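Local structure of periplasmic binding protein (Roseiflexus sp. RS-1, 5GJ3) at residues A[149-153]-A[208-212]; A[168-172]-A[253-258]; A[215-219]-A[232-236]. The protein binds two heme groups in this form and, as a periplasmic binding protein of a bacterial heme-acquisition system, probably delivers heme to its membrane transporter. All blocks are in the same frame, centred on the assembly; numbering follows the deposited sequence.

How the contacts relate
Contacts 1 and 3 are neighbours, their centres about 12 Å apart, and share one apolar layer beside the mixed sheet. Leu150 CD1 of strand 144-151 meets Leu218 CD1 at 3.7 Å; Leu209 CD1, 3.7 Å from Val215 N, joins the consecutive helices 206-211 and 214-218. Contact 1 holds heme: Tyr149 OH binds its FE at 2.1 Å, and Arg151 also meets it. Contact 2 lies deeper, its centre about 22 Å from that of contact 1 and about 19 Å from that of contact 3, with the side chain of Met168 about 10 Å from a heme. Its segments alternate along the chain with those of contact 1, whereas 215-236 lies wholly between 168-172 and 253-258.

Contact 1. Residues A[149-153]-A[208-212]; sequences YLRGT and GLESV. With HEM (protoporphyrin IX containing Fe), chain C.
Residues 149-151 continue strand 144-151 in extended conformation against the last turn of helix 206-211. Tyr149 (chi1 t) points away from the helix, its OH on heme FE at 2.1 Å. Leu150 (m, t) faces the helix: its CA is 4.7 Å from Gly208 CA, its O takes a CA-H...O contact from Gly208 CA (3.6 Å), and its CD1 packs on Val212 CG2 (4.1 Å). Arg151 turns back to the heme, guanidinium face over the porphyrin, CD 3.0 Å from heme O1A; its NH2 gives Tyr149 OH a weak 3.3 Å hydrogen bond. Gly152 (phi/psi 62/-180) donates from N to Ser211 OG (2.9 Å); its CA lies 4.7 Å from Ser211 CA and 3.2 Å from Ser211 O. Ser211 OG (p) donates to Gly208 O (2.6 Å). Thr153 N lies 4.2 Å from Val212 CG1. Strand alternation thus separates a helix-packing face, apolar at Leu150 and hydrogen-bonded at Gly152, from a heme pocket whose iron is bound by a tyrosine oxygen, as in related periplasmic heme-binding proteins.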
ATOM      1  N   TYR A 149      12.270   2.599   3.199  1.00 21.90           N
ATOM      2  CA  TYR A 149      11.428   2.587   4.363  1.00 24.43           C
ATOM      3  C   TYR A 149      12.237   3.273   5.499  1.00 23.93           C
ATOM      4  O   TYR A 149      13.353   2.849   5.801  1.00 23.31           O
ATOM      5  CB  TYR A 149      11.098   1.144   4.709  1.00 24.01           C
ATOM      6  CG  TYR A 149      10.345   1.053   6.014  1.00 28.74           C
ATOM      7  CD1 TYR A 149       8.963   1.292   6.061  1.00 30.47           C
ATOM      8  CD2 TYR A 149      11.024   0.764   7.233  1.00 29.81           C
ATOM      9  CE1 TYR A 149       8.253   1.237   7.280  1.00 31.17           C
ATOM     10  CE2 TYR A 149      10.328   0.715   8.455  1.00 32.16           C
ATOM     11  CZ  TYR A 149       8.937   0.925   8.482  1.00 31.94           C
ATOM     12  OH  TYR A 149       8.214   0.862   9.681  1.00 31.97           O
ATOM     13  N   LEU A 150      11.678   4.321   6.101  1.00 23.73           N
ATOM     14  CA  LEU A 150      12.375   5.146   7.092  1.00 26.15           C
ATOM     15  C   LEU A 150      11.555   5.287   8.366  1.00 29.70           C
ATOM     16  O   LEU A 150      10.342   5.443   8.325  1.00 27.25           O
ATOM     17  CB  LEU A 150      12.601   6.574   6.561  1.00 25.57           C
ATOM     18  CG  LEU A 150      13.308   6.702   5.201  1.00 28.10           C
ATOM     19  CD1 LEU A 150      13.167   8.141   4.697  1.00 26.70           C
ATOM     20  CD2 LEU A 150      14.766   6.290   5.344  1.00 27.48           C
ATOM     21  N   ARG A 151      12.226   5.245   9.499  1.00 29.13           N
ATOM     22  CA  ARG A 151      11.536   5.444  10.756  1.00 30.78           C
ATOM     23  C   ARG A 151      12.531   6.131  11.657  1.00 29.02           C
ATOM     24  O   ARG A 151      13.217   5.476  12.424  1.00 27.16           O
ATOM     25  CB  ARG A 151      11.038   4.128  11.347  1.00 32.50           C
ATOM     26  CG  ARG A 151       9.826   4.357  12.248  1.00 34.76           C
ATOM     27  CD  ARG A 151       9.121   3.056  12.606  1.00 34.98           C
ATOM     28  NE  ARG A 151       9.877   2.278  13.567  1.00 31.32           N
ATOM     29  CZ  ARG A 151      10.503   1.132  13.310  1.00 37.70           C
ATOM     30  NH1 ARG A 151      11.162   0.514  14.290  1.00 38.60           N
ATOM     31  NH2 ARG A 151      10.464   0.581  12.094  1.00 37.59           N
ATOM     32  N   GLY A 152      12.633   7.452  11.459  1.00 28.49           N
ATOM     33  CA  GLY A 152      13.711   8.263  11.997  1.00 30.12           C
ATOM     34  C   GLY A 152      15.053   7.822  11.449  1.00 33.71           C
ATOM     35  O   GLY A 152      15.166   6.872  10.670  1.00 31.66           O
ATOM     36  N   THR A 153      16.094   8.504  11.890  1.00 38.76           N
ATOM     37  CA  THR A 153      17.465   8.185  11.475  1.00 45.68           C
ATOM     38  C   THR A 153      17.949   6.807  11.972  1.00 41.63           C
ATOM     39  O   THR A 153      18.900   6.252  11.441  1.00 45.52           O
ATOM     40  CB  THR A 153      18.408   9.375  11.781  1.00 46.48           C
ATOM     41  OG1 THR A 153      18.312  10.292  10.679  1.00 55.46           O
ATOM     42  CG2 THR A 153      19.848   8.946  11.965  1.00 56.17           C
ATOM     43  N   GLY A 208       7.537   8.595   6.698  1.00 27.96           N
ATOM     44  CA  GLY A 208       8.976   8.344   6.708  1.00 27.37           C
ATOM     45  C   GLY A 208       9.784   9.593   6.459  1.00 27.54           C
ATOM     46  O   GLY A 208      10.729   9.869   7.186  1.00 29.43           O
ATOM     47  N   LEU A 209       9.452  10.325   5.406  1.00 26.08           N
ATOM     48  CA  LEU A 209      10.124  11.571   5.110  1.00 27.62           C
ATOM     49  C   LEU A 209       9.991  12.590   6.253  1.00 31.77           C
ATOM     50  O   LEU A 209      10.965  13.256   6.606  1.00 30.17           O
ATOM     51  CB  LEU A 209       9.631  12.174   3.790  1.00 26.81           C
ATOM     52  CG  LEU A 209      10.324  13.471   3.360  1.00 27.10           C
ATOM     53  CD1 LEU A 209      11.817  13.194   3.105  1.00 27.36           C
ATOM     54  CD2 LEU A 209       9.611  14.110   2.166  1.00 27.84           C
ATOM     55  N   GLU A 210       8.790  12.716   6.825  1.00 32.34           N
ATOM     56  CA  GLU A 210       8.635  13.549   8.015  1.00 35.08           C
ATOM     57  C   GLU A 210       9.530  13.066   9.187  1.00 32.68           C
ATOM     58  O   GLU A 210      10.217  13.875   9.809  1.00 29.82           O
ATOM     59  CB  GLU A 210       7.162  13.676   8.425  1.00 38.52           C
ATOM     60  CG  GLU A 210       6.869  15.045   9.024  1.00 54.95           C
ATOM     61  CD  GLU A 210       5.605  15.081   9.888  1.00 64.69           C
ATOM     62  OE1 GLU A 210       4.740  14.172   9.768  1.00 64.03           O
ATOM     63  OE2 GLU A 210       5.488  16.038  10.694  1.00 71.54           O
ATOM     64  N   SER A 211       9.540  11.763   9.470  1.00 30.04           N
ATOM     65  CA  SER A 211      10.372  11.217  10.545  1.00 30.49           C
ATOM     66  C   SER A 211      11.904  11.453  10.428  1.00 33.92           C
ATOM     67  O   SER A 211      12.609  11.228  11.394  1.00 30.97           O
ATOM     68  CB  SER A 211      10.167   9.726  10.658  1.00 29.18           C
ATOM     69  OG  SER A 211      10.985   9.117   9.697  1.00 32.38           O
ATOM     70  N   VAL A 212      12.433  11.820   9.249  1.00 32.64           N
ATOM     71  CA  VAL A 212      13.869  12.156   9.149  1.00 29.13           C
ATOM     72  C   VAL A 212      14.105  13.656   9.019  1.00 28.52           C
ATOM     73  O   VAL A 212      15.211  14.070   8.732  1.00 32.33           O
ATOM     74  CB  VAL A 212      14.618  11.376   7.992  1.00 28.35           C
ATOM     75  CG1 VAL A 212      14.604   9.879   8.251  1.00 25.69           C
ATOM     76  CG2 VAL A 212      14.058  11.713   6.609  1.00 24.37           C
TER
HETATM   77  CHA HEM C 402       5.932   1.826  12.809  0.75 22.47           C
HETATM   78  CHB HEM C 402       4.421   1.659   8.187  0.75 24.37           C
HETATM   79  CHC HEM C 402       7.026  -2.419   7.368  0.75 23.42           C
HETATM   80  CHD HEM C 402       8.310  -2.364  12.065  0.75 25.64           C
HETATM   81  C1A HEM C 402       5.291   2.082  11.624  0.75 24.71           C
HETATM   82  C2A HEM C 402       4.312   3.098  11.465  0.75 26.53           C
HETATM   83  C3A HEM C 402       3.887   3.039  10.166  0.75 24.95           C
HETATM   84  C4A HEM C 402       4.597   1.992   9.531  0.75 23.92           C
HETATM   85  CMA HEM C 402       2.861   3.947   9.489  0.75 25.53           C
HETATM   86  CAA HEM C 402       3.820   4.058  12.552  0.75 29.64           C
HETATM   87  CBA HEM C 402       4.362   5.489  12.390  0.75 35.56           C
HETATM   88  CGA HEM C 402       5.821   5.642  12.761  0.75 42.71           C
HETATM   89  O1A HEM C 402       6.600   4.671  12.845  0.75 48.85           O
HETATM   90  O2A HEM C 402       6.302   6.772  12.972  0.75 47.01           O
HETATM   91  C1B HEM C 402       4.996   0.521   7.575  0.75 23.33           C
HETATM   92  C2B HEM C 402       4.748   0.162   6.213  0.75 23.68           C
HETATM   93  C3B HEM C 402       5.440  -0.980   5.962  0.75 24.28           C
HETATM   94  C4B HEM C 402       6.162  -1.323   7.232  0.75 23.89           C
HETATM   95  CMB HEM C 402       3.861   0.922   5.255  0.75 24.45           C
HETATM   96  CAB HEM C 402       5.516  -1.747   4.708  0.75 23.10           C
HETATM   97  CBB HEM C 402       6.389  -1.371   3.805  0.75 27.08           C
HETATM   98  C1C HEM C 402       7.589  -2.795   8.599  0.75 25.47           C
HETATM   99  C2C HEM C 402       8.242  -4.015   8.849  0.75 25.09           C
HETATM  100  C3C HEM C 402       8.626  -4.003  10.202  0.75 26.24           C
HETATM  101  C4C HEM C 402       8.176  -2.760  10.744  0.75 25.58           C
HETATM  102  CMC HEM C 402       8.484  -5.077   7.793  0.75 25.72           C
HETATM  103  CAC HEM C 402       9.368  -5.017  11.016  0.75 27.84           C
HETATM  104  CBC HEM C 402      10.129  -5.981  10.514  0.75 31.00           C
HETATM  105  C1D HEM C 402       7.711  -1.219  12.603  0.75 22.52           C
HETATM  106  C2D HEM C 402       7.862  -0.887  14.046  0.75 24.19           C
HETATM  107  C3D HEM C 402       7.210   0.292  14.259  0.75 23.01           C
HETATM  108  C4D HEM C 402       6.669   0.656  12.938  0.75 23.06           C
HETATM  109  CMD HEM C 402       8.602  -1.742  15.049  0.75 23.30           C
HETATM  110  CAD HEM C 402       7.046   1.073  15.558  0.75 22.72           C
HETATM  111  CBD HEM C 402       5.801   0.713  16.412  0.75 21.53           C
HETATM  112  CGD HEM C 402       5.658   1.679  17.586  0.75 21.76           C
HETATM  113  O1D HEM C 402       4.656   1.708  18.362  0.75 20.75           O
HETATM  114  O2D HEM C 402       6.562   2.510  17.837  0.75 21.30           O
HETATM  115  NA  HEM C 402       5.481   1.396  10.417  0.75 22.82           N
HETATM  116  NB  HEM C 402       5.876  -0.334   8.102  0.75 24.27           N
HETATM  117  NC  HEM C 402       7.555  -2.040   9.762  0.75 23.43           N
HETATM  118  ND  HEM C 402       7.078  -0.221  11.961  0.75 24.33           N
HETATM  119 FE   HEM C 402       6.541  -0.256  10.111  0.75 22.47          FE

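Contact 2. Residues A[168-172]-A[253-258]; sequences MIAAA and ALTDLT. With ZN (zinc ion), chain G.
The C-terminal turn of helix 164-171 packs against residues 253-258, in the N-terminal half of the long helix 250-267. Residues 168-171 and 253-258 are helical; Ala172 leaves the first helix at phi/psi -84/2, its N still bonded to Met168 O (3.1 Å). The nearest CA pair across the segments is Ala172 and Thr258, 4.5 Å apart. Met168 takes the compact m, m, m rotamer: CA-CB points sideways, but the folded chain brings CE to 3.8 Å from Ala253 CB and 4.1 Å from Leu254 CD2, while its CB lies 4.0 Å from Leu257 CD1. Leu254 (m, t) also starts sideways and reaches across with CD2, which is 3.4 Å from Met168 O and 4.0 Å from both Ala171 CB and Ala172 CB. Leu257 (m, t) points toward the short helix, its CB 3.6 Å from Ala172 CB. The small Ala172 side chain thus sits between Leu254 and Leu257. At the same end Thr258 (chi1 t, -158°) donates from OG1 to Ala172 O at 2.7 Å, satisfying this carbonyl. On the side of helix 250-267 turned from this interface, Asp256 (m) binds ZN through OD1 (2.0 Å), and the O atoms of waters 1 and 2 bind ZN at 2.1 and 2.0 Å; Asp256 OD2 accepts a hydrogen bond from the O of water 1 (2.8 Å) and is hydrogen-bonded to Tyr242 OH. Helix 115-136 touches Leu254 and Thr258. Helix 250-267 also rests on the mixed sheet through Leu257 and Leu203: a buried helix-helix interface of the lobe containing that sheet.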
ATOM      1  N   MET A 168       4.903  -1.966  -8.141  1.00 16.46           N
ATOM      2  CA  MET A 168       4.500  -0.620  -8.554  1.00 17.24           C
ATOM      3  C   MET A 168       5.606   0.109  -9.390  1.00 17.68           C
ATOM      4  O   MET A 168       5.309   0.755 -10.379  1.00 14.93           O
ATOM      5  CB  MET A 168       4.113   0.230  -7.339  1.00 17.96           C
ATOM      6  CG  MET A 168       3.003  -0.380  -6.460  1.00 18.32           C
ATOM      7  SD  MET A 168       1.424  -0.204  -7.318  1.00 21.71           S
ATOM      8  CE  MET A 168       1.082   1.561  -7.058  1.00 20.30           C
ATOM      9  N   ILE A 169       6.859   0.018  -8.940  1.00 16.99           N
ATOM     10  CA  ILE A 169       7.966   0.660  -9.669  1.00 16.61           C
ATOM     11  C   ILE A 169       8.026   0.136 -11.104  1.00 15.90           C
ATOM     12  O   ILE A 169       8.090   0.920 -12.034  1.00 14.61           O
ATOM     13  CB  ILE A 169       9.313   0.464  -8.954  1.00 17.02           C
ATOM     14  CG1 ILE A 169       9.305   1.318  -7.654  1.00 16.01           C
ATOM     15  CG2 ILE A 169      10.466   0.985  -9.861  1.00 17.26           C
ATOM     16  CD1 ILE A 169      10.448   0.994  -6.715  1.00 17.63           C
ATOM     17  N   ALA A 170       7.989  -1.192 -11.265  1.00 17.89           N
ATOM     18  CA  ALA A 170       8.141  -1.815 -12.609  1.00 19.64           C
ATOM     19  C   ALA A 170       6.988  -1.459 -13.518  1.00 18.97           C
ATOM     20  O   ALA A 170       7.199  -1.024 -14.639  1.00 17.35           O
ATOM     21  CB  ALA A 170       8.298  -3.331 -12.525  1.00 18.61           C
ATOM     22  N   ALA A 171       5.760  -1.573 -13.023  1.00 19.15           N
ATOM     23  CA  ALA A 171       4.611  -1.234 -13.889  1.00 16.86           C
ATOM     24  C   ALA A 171       4.570   0.232 -14.246  1.00 16.63           C
ATOM     25  O   ALA A 171       3.987   0.582 -15.248  1.00 16.94           O
ATOM     26  CB  ALA A 171       3.294  -1.673 -13.254  1.00 16.32           C
ATOM     27  N   ALA A 172       5.141   1.109 -13.425  1.00 16.55           N
ATOM     28  CA  ALA A 172       5.186   2.548 -13.782  1.00 15.32           C
ATOM     29  C   ALA A 172       6.372   2.892 -14.707  1.00 15.24           C
ATOM     30  O   ALA A 172       6.579   4.063 -15.077  1.00 14.32           O
ATOM     31  CB  ALA A 172       5.219   3.422 -12.511  1.00 16.26           C
ATOM     32  N   ALA A 253      -2.214   5.730  -8.221  1.00 17.09           N
ATOM     33  CA  ALA A 253      -0.832   5.804  -7.691  1.00 17.14           C
ATOM     34  C   ALA A 253       0.197   5.493  -8.785  1.00 17.40           C
ATOM     35  O   ALA A 253       1.231   6.162  -8.866  1.00 16.38           O
ATOM     36  CB  ALA A 253      -0.647   4.892  -6.460  1.00 16.74           C
ATOM     37  N   LEU A 254      -0.102   4.509  -9.646  1.00 17.78           N
ATOM     38  CA  LEU A 254       0.740   4.202 -10.807  1.00 17.38           C
ATOM     39  C   LEU A 254       0.912   5.376 -11.742  1.00 16.78           C
ATOM     40  O   LEU A 254       2.010   5.584 -12.257  1.00 16.31           O
ATOM     41  CB  LEU A 254       0.214   3.024 -11.626  1.00 17.59           C
ATOM     42  CG  LEU A 254       0.543   1.662 -11.095  1.00 19.74           C
ATOM     43  CD1 LEU A 254      -0.137   0.617 -12.014  1.00 19.05           C
ATOM     44  CD2 LEU A 254       2.068   1.445 -10.994  1.00 17.30           C
ATOM     45  N   THR A 255      -0.153   6.160 -11.924  1.00 16.17           N
ATOM     46  CA  THR A 255      -0.141   7.313 -12.834  1.00 17.21           C
ATOM     47  C   THR A 255       0.804   8.366 -12.210  1.00 18.47           C
ATOM     48  O   THR A 255       1.615   8.958 -12.908  1.00 17.65           O
ATOM     49  CB  THR A 255      -1.589   7.923 -13.009  1.00 19.13           C
ATOM     50  OG1 THR A 255      -2.456   6.983 -13.676  1.00 20.22           O
ATOM     51  CG2 THR A 255      -1.595   9.244 -13.741  1.00 16.68           C
ATOM     52  N   ASP A 256       0.679   8.601 -10.901  1.00 18.14           N
ATOM     53  CA  ASP A 256       1.571   9.598 -10.272  1.00 18.34           C
ATOM     54  C   ASP A 256       3.031   9.133 -10.418  1.00 18.26           C
ATOM     55  O   ASP A 256       3.892   9.969 -10.732  1.00 18.15           O
ATOM     56  CB  ASP A 256       1.247   9.821  -8.787  1.00 18.25           C
ATOM     57  CG  ASP A 256      -0.114  10.456  -8.573  1.00 20.14           C
ATOM     58  OD1 ASP A 256      -0.702  11.000  -9.542  1.00 19.00           O
ATOM     59  OD2 ASP A 256      -0.629  10.400  -7.426  1.00 20.36           O
ATOM     60  N   LEU A 257       3.311   7.848 -10.133  1.00 15.48           N
ATOM     61  CA  LEU A 257       4.682   7.370 -10.270  1.00 16.14           C
ATOM     62  C   LEU A 257       5.172   7.530 -11.701  1.00 17.33           C
ATOM     63  O   LEU A 257       6.289   8.032 -11.916  1.00 17.85           O
ATOM     64  CB  LEU A 257       4.844   5.899  -9.860  1.00 15.52           C
ATOM     65  CG  LEU A 257       4.592   5.615  -8.402  1.00 15.55           C
ATOM     66  CD1 LEU A 257       4.579   4.085  -8.286  1.00 16.04           C
ATOM     67  CD2 LEU A 257       5.749   6.274  -7.636  1.00 16.75           C
ATOM     68  N   THR A 258       4.367   7.082 -12.685  1.00 15.48           N
ATOM     69  CA  THR A 258       4.904   7.062 -14.060  1.00 16.50           C
ATOM     70  C   THR A 258       5.145   8.457 -14.617  1.00 16.51           C
ATOM     71  O   THR A 258       6.083   8.687 -15.366  1.00 16.16           O
ATOM     72  CB  THR A 258       4.030   6.186 -15.045  1.00 16.21           C
ATOM     73  OG1 THR A 258       4.844   5.825 -16.130  1.00 15.97           O
ATOM     74  CG2 THR A 258       2.821   6.979 -15.616  1.00 16.36           C
TER
HETATM   75 ZN    ZN G 406      -2.560  11.836  -9.536  0.50 20.17          ZN
HETATM   76  O   HOH W   1      -2.521  12.411  -7.508  0.50 21.93           O
HETATM   77  O   HOH W   2      -3.234   9.983 -10.013  1.00 20.32           O

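Contact 3. Residues A[215-219]-A[232-236]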
ATOM      1  N   VAL A 215      13.033  16.642   3.275  1.00 26.37           N
ATOM      2  CA  VAL A 215      14.081  16.461   2.258  1.00 29.14           C
ATOM      3  C   VAL A 215      15.468  16.868   2.804  1.00 30.46           C
ATOM      4  O   VAL A 215      16.471  16.155   2.625  1.00 27.54           O
ATOM      5  CB  VAL A 215      13.742  17.193   0.931  1.00 28.50           C
ATOM      6  CG1 VAL A 215      14.899  17.095  -0.049  1.00 29.14           C
ATOM      7  CG2 VAL A 215      12.483  16.595   0.272  1.00 30.58           C
ATOM      8  N   ASP A 216      15.511  18.001   3.513  1.00 31.03           N
ATOM      9  CA  ASP A 216      16.752  18.450   4.152  1.00 33.42           C
ATOM     10  C   ASP A 216      17.346  17.392   5.086  1.00 32.03           C
ATOM     11  O   ASP A 216      18.529  17.057   4.951  1.00 33.93           O
ATOM     12  CB  ASP A 216      16.573  19.805   4.845  1.00 38.03           C
ATOM     13  CG  ASP A 216      16.427  20.959   3.843  1.00 45.23           C
ATOM     14  OD1 ASP A 216      16.753  20.794   2.642  1.00 45.26           O
ATOM     15  OD2 ASP A 216      16.002  22.052   4.266  1.00 46.68           O
ATOM     16  N   GLY A 217      16.545  16.798   5.963  1.00 28.75           N
ATOM     17  CA  GLY A 217      17.071  15.695   6.785  1.00 27.53           C
ATOM     18  C   GLY A 217      17.446  14.444   5.983  1.00 27.38           C
ATOM     19  O   GLY A 217      18.497  13.837   6.199  1.00 28.62           O
ATOM     20  N   LEU A 218      16.591  14.035   5.046  1.00 25.47           N
ATOM     21  CA  LEU A 218      16.860  12.802   4.272  1.00 25.62           C
ATOM     22  C   LEU A 218      18.249  12.863   3.605  1.00 25.17           C
ATOM     23  O   LEU A 218      19.026  11.917   3.633  1.00 26.58           O
ATOM     24  CB  LEU A 218      15.758  12.601   3.188  1.00 24.80           C
ATOM     25  CG  LEU A 218      15.939  11.457   2.165  1.00 25.01           C
ATOM     26  CD1 LEU A 218      15.769  10.148   2.902  1.00 25.51           C
ATOM     27  CD2 LEU A 218      14.936  11.522   1.015  1.00 24.28           C
ATOM     28  N   LEU A 219      18.552  14.001   3.010  1.00 23.36           N
ATOM     29  CA  LEU A 219      19.805  14.157   2.278  1.00 27.48           C
ATOM     30  C   LEU A 219      21.028  14.332   3.177  1.00 32.24           C
ATOM     31  O   LEU A 219      22.158  14.408   2.665  1.00 34.02           O
ATOM     32  CB  LEU A 219      19.703  15.303   1.260  1.00 27.21           C
ATOM     33  CG  LEU A 219      18.612  14.956   0.240  1.00 25.85           C
ATOM     34  CD1 LEU A 219      18.533  16.003  -0.854  1.00 27.49           C
ATOM     35  CD2 LEU A 219      18.857  13.553  -0.326  1.00 28.06           C
ATOM     36  N   GLN A 232      19.521  16.387  -7.664  1.00 26.96           N
ATOM     37  CA  GLN A 232      18.396  17.134  -8.225  1.00 29.14           C
ATOM     38  C   GLN A 232      17.199  17.216  -7.255  1.00 28.74           C
ATOM     39  O   GLN A 232      16.128  17.695  -7.628  1.00 28.11           O
ATOM     40  CB  GLN A 232      17.967  16.508  -9.573  1.00 31.95           C
ATOM     41  CG  GLN A 232      19.072  16.487 -10.622  1.00 31.98           C
ATOM     42  CD  GLN A 232      18.556  16.141 -12.020  1.00 41.28           C
ATOM     43  OE1 GLN A 232      17.461  15.590 -12.169  1.00 43.16           O
ATOM     44  NE2 GLN A 232      19.349  16.466 -13.061  1.00 34.26           N
ATOM     45  N   ARG A 233      17.400  16.763  -6.021  1.00 25.31           N
ATOM     46  CA  ARG A 233      16.343  16.673  -5.010  1.00 26.34           C
ATOM     47  C   ARG A 233      15.104  15.918  -5.546  1.00 24.92           C
ATOM     48  O   ARG A 233      13.973  16.321  -5.308  1.00 22.32           O
ATOM     49  CB  ARG A 233      16.002  18.057  -4.395  1.00 28.10           C
ATOM     50  CG  ARG A 233      17.170  18.642  -3.603  1.00 30.84           C
ATOM     51  CD  ARG A 233      16.974  20.097  -3.169  1.00 37.90           C
ATOM     52  NE  ARG A 233      16.049  20.256  -2.032  1.00 44.43           N
ATOM     53  CZ  ARG A 233      16.390  20.268  -0.736  1.00 48.69           C
ATOM     54  NH1 ARG A 233      15.446  20.432   0.204  1.00 51.64           N
ATOM     55  NH2 ARG A 233      17.658  20.111  -0.360  1.00 47.53           N
ATOM     56  N   ARG A 234      15.327  14.811  -6.255  1.00 21.85           N
ATOM     57  CA  ARG A 234      14.228  14.100  -6.888  1.00 22.15           C
ATOM     58  C   ARG A 234      13.705  13.064  -5.905  1.00 20.98           C
ATOM     59  O   ARG A 234      14.044  11.881  -5.961  1.00 20.03           O
ATOM     60  CB  ARG A 234      14.735  13.472  -8.155  1.00 25.39           C
ATOM     61  CG  ARG A 234      13.671  13.205  -9.167  1.00 27.40           C
ATOM     62  CD  ARG A 234      14.349  12.770 -10.439  1.00 26.52           C
ATOM     63  NE  ARG A 234      14.942  13.814 -11.262  1.00 23.11           N
ATOM     64  CZ  ARG A 234      14.282  14.481 -12.206  1.00 25.52           C
ATOM     65  NH1 ARG A 234      12.980  14.328 -12.348  1.00 21.28           N
ATOM     66  NH2 ARG A 234      14.904  15.334 -12.996  1.00 23.98           N
ATOM     67  N   ILE A 235      12.894  13.544  -4.957  1.00 22.77           N
ATOM     68  CA  ILE A 235      12.328  12.710  -3.909  1.00 24.25           C
ATOM     69  C   ILE A 235      10.830  12.691  -4.229  1.00 24.53           C
ATOM     70  O   ILE A 235      10.247  13.760  -4.421  1.00 21.67           O
ATOM     71  CB  ILE A 235      12.479  13.311  -2.468  1.00 26.80           C
ATOM     72  CG1 ILE A 235      13.910  13.812  -2.125  1.00 29.76           C
ATOM     73  CG2 ILE A 235      11.858  12.409  -1.400  1.00 26.16           C
ATOM     74  CD1 ILE A 235      15.059  12.934  -2.522  1.00 30.12           C
ATOM     75  N   ILE A 236      10.221  11.501  -4.256  1.00 22.36           N
ATOM     76  CA  ILE A 236       8.753  11.360  -4.426  1.00 23.31           C
ATOM     77  C   ILE A 236       8.290  10.802  -3.078  1.00 22.48           C
ATOM     78  O   ILE A 236       8.775   9.770  -2.639  1.00 23.72           O
ATOM     79  CB  ILE A 236       8.375  10.270  -5.496  1.00 24.68           C
ATOM     80  CG1 ILE A 236       9.000  10.505  -6.867  1.00 24.19           C
ATOM     81  CG2 ILE A 236       6.850  10.076  -5.598  1.00 25.93           C
ATOM     82  CD1 ILE A 236       8.738  11.877  -7.448  1.00 34.27           C
TER
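One salt bridge and an apolar patch join helix 214-218 to the turn leading into strand 235-238. Arg233 NH1 donates to Asp216 OD1 at 2.8 Å, and Arg233 NH2 adds a weak bond to the same Asp216 OD1 at 3.2 Å, so a single carboxylate oxygen serves both nitrogens near the guanidinium plane. Val215 CG1 covers one face of that group, 3.4 Å from Arg233 NH1, and Leu219 CD1 rests 4.0 Å from Arg233 CG. Arg233, at positive phi (52°), leaves the preceding helix in a Schellman motif. Arg234 follows at the centre of an inverse gamma turn, with Ile235 N weakly bonded to Arg233 O (3.0 Å). The CA-to-CB bond of Arg234 points away from helix 214-218: Arg234 NH2 donates to Gln232 OE1 (2.7 Å), Arg234 NE does so weakly (3.2 Å), and NH1 pairs with Asp263. Gln232 NE2 in turn bonds Gly267 O. Beneath the charges, Ile235 CG1 meets Val215 CG2 (3.9 Å) and Ile235 CD1 meets Leu218 CD2 (3.8 Å). Charge pairing at the exposed edge and apolar packing beneath it, shared by Ile235 and the aliphatic part of Arg233, therefore hold the contact together.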